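Local coordinates for gene 2 protein (Enterobacteria phage Sf6, PDB 5C12) that is the large subunit of a viral DNA-packaging terminase, represented here by its nuclease domain, which binds magnesium in the active site, at residues 22-26 and 27-31. The protein carries 1 engineered substitution. Numbering follows the deposited sequence.
Sequences AIIKR and EWLEA
Arg26 and Glu30, one turn apart (i to i+4) at the start of helix 26-32, are joined by a salt bridge. From CB, Arg26 runs out with CG anti to the backbone N (chi1 -180°). Arg26 CB and CG stay beside the backbone N of Glu27. The chain bends at the next bond, and Arg26 CD passes 4.0 Å from Glu30 OE2. Arg26 NE then donates to Glu30 OE2 at 2.8 Å, and Arg26 NH2 reaches the same oxygen at 3.0 Å. Arg26 CZ, between them, is 3.4 Å from Glu30 OE2. This is a side-on grip, with OE2 in the guanidinium plane and the two flat groups only 19° apart. Arg26 NH2 also bridges to Glu212 of helix 208-218, so the guanidinium links two acids. The backbone adds a hydrogen bond from Glu30 N to Arg26 O.

On another side of the turn, Lys25 CB lies 3.5 Å from the centroid of the Trp28 five-membered ring, almost straight above it (6° off the normal), a CH-pi contact. Ile24 CG2 packs 3.9 Å from Leu29 CG, and both side chains reach helices 168-189 and 208-218. Lys25 takes the N-cap position, and its O accepts weak hydrogen bonds from Trp28 N and Leu29 N. The arrangement is a helix N-terminus with an i to i+4 salt bridge, packed on two helices of the nuclease domain.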
loop_
_atom_site.group_PDB
_atom_site.type_symbol
_atom_site.label_atom_id
_atom_site.label_comp_id
_atom_site.label_asym_id
_atom_site.label_seq_id
_atom_site.Cartn_x
_atom_site.Cartn_y
_atom_site.Cartn_z
ATOM N N ALA A 22 4.918 0.399 -16.506
ATOM C CA ALA A 22 4.877 0.869 -15.120
ATOM C C ALA A 22 3.593 1.647 -14.858
ATOM O O ALA A 22 3.112 2.376 -15.717
ATOM C CB ALA A 22 6.087 1.714 -14.784
ATOM N N ILE A 23 3.036 1.507 -13.657
ATOM C CA ILE A 23 1.751 2.137 -13.369
ATOM C C ILE A 23 1.846 3.464 -12.603
ATOM O O ILE A 23 0.870 4.200 -12.526
ATOM C CB ILE A 23 0.823 1.174 -12.596
ATOM C CG1 ILE A 23 1.423 0.841 -11.232
ATOM C CG2 ILE A 23 0.591 -0.079 -13.422
ATOM C CD1 ILE A 23 0.438 0.246 -10.257
ATOM N N ILE A 24 3.019 3.779 -12.058
ATOM C CA ILE A 24 3.212 5.004 -11.275
ATOM C C ILE A 24 4.427 5.768 -11.782
ATOM O O ILE A 24 5.500 5.199 -11.933
ATOM C CB ILE A 24 3.382 4.695 -9.773
ATOM C CG1 ILE A 24 2.041 4.252 -9.195
ATOM C CG2 ILE A 24 3.907 5.911 -9.001
ATOM C CD1 ILE A 24 2.159 3.492 -7.867
ATOM N N LYS A 25 4.211 7.043 -12.110
ATOM C CA LYS A 25 5.257 7.949 -12.549
ATOM C C LYS A 25 5.973 8.607 -11.381
ATOM O O LYS A 25 5.350 9.052 -10.428
ATOM C CB LYS A 25 4.664 9.038 -13.455
ATOM C CG LYS A 25 4.149 8.505 -14.773
ATOM C CD LYS A 25 5.297 8.313 -15.779
ATOM C CE LYS A 25 4.779 7.752 -17.084
ATOM N NZ LYS A 25 3.957 6.522 -16.896
ATOM N N ARG A 26 7.292 8.709 -11.500
ATOM C CA ARG A 26 8.084 9.347 -10.478
ATOM C C ARG A 26 7.629 10.785 -10.247
ATOM O O ARG A 26 7.601 11.253 -9.122
ATOM C CB ARG A 26 9.553 9.305 -10.886
ATOM C CG ARG A 26 10.473 9.941 -9.891
ATOM C CD ARG A 26 10.504 9.147 -8.627
ATOM N NE ARG A 26 11.304 9.804 -7.609
ATOM C CZ ARG A 26 12.289 9.229 -6.933
ATOM N NH1 ARG A 26 12.622 7.956 -7.141
ATOM N NH2 ARG A 26 12.939 9.942 -6.027
ATOM N N GLU A 27 7.303 11.504 -11.313
ATOM C CA GLU A 27 6.830 12.868 -11.143
ATOM C C GLU A 27 5.619 12.970 -10.222
ATOM O O GLU A 27 5.480 13.957 -9.502
ATOM C CB GLU A 27 6.496 13.506 -12.494
ATOM C CG GLU A 27 7.687 14.067 -13.198
ATOM C CD GLU A 27 8.369 15.162 -12.413
ATOM O OE1 GLU A 27 7.771 16.248 -12.233
ATOM O OE2 GLU A 27 9.514 14.939 -11.986
ATOM N N TRP A 28 4.713 11.985 -10.264
ATOM C CA TRP A 28 3.556 12.013 -9.389
ATOM C C TRP A 28 4.006 11.908 -7.931
ATOM O O TRP A 28 3.454 12.544 -7.036
ATOM C CB TRP A 28 2.594 10.854 -9.656
ATOM C CG TRP A 28 2.105 10.689 -11.074
ATOM C CD1 TRP A 28 2.218 11.577 -12.109
ATOM C CD2 TRP A 28 1.414 9.554 -11.597
ATOM N NE1 TRP A 28 1.646 11.051 -13.251
ATOM C CE2 TRP A 28 1.146 9.809 -12.957
ATOM C CE3 TRP A 28 0.998 8.337 -11.043
ATOM C CZ2 TRP A 28 0.475 8.897 -13.769
ATOM C CZ3 TRP A 28 0.346 7.433 -11.846
ATOM C CH2 TRP A 28 0.097 7.713 -13.202
ATOM N N LEU A 29 5.004 11.067 -7.692
ATOM C CA LEU A 29 5.519 10.863 -6.329
ATOM C C LEU A 29 6.190 12.130 -5.795
ATOM O O LEU A 29 6.019 12.499 -4.632
ATOM C CB LEU A 29 6.499 9.684 -6.300
ATOM C CG LEU A 29 5.884 8.340 -6.715
ATOM C CD1 LEU A 29 6.989 7.311 -6.906
ATOM C CD2 LEU A 29 4.870 7.869 -5.686
ATOM N N GLU A 30 6.944 12.800 -6.650
ATOM C CA GLU A 30 7.557 14.056 -6.257
ATOM C C GLU A 30 6.475 15.105 -5.942
ATOM O O GLU A 30 6.566 15.813 -4.940
ATOM C CB GLU A 30 8.476 14.568 -7.358
ATOM C CG GLU A 30 9.660 13.671 -7.713
ATOM C CD GLU A 30 10.608 13.458 -6.549
ATOM O OE1 GLU A 30 10.625 14.293 -5.616
ATOM O OE2 GLU A 30 11.330 12.439 -6.567
ATOM N N ALA A 31 5.460 15.204 -6.797
ATOM C CA ALA A 31 4.339 16.136 -6.552
ATOM C C ALA A 31 3.618 15.809 -5.241
ATOM O O ALA A 31 3.242 16.699 -4.469
ATOM C CB ALA A 31 3.357 16.103 -7.701
#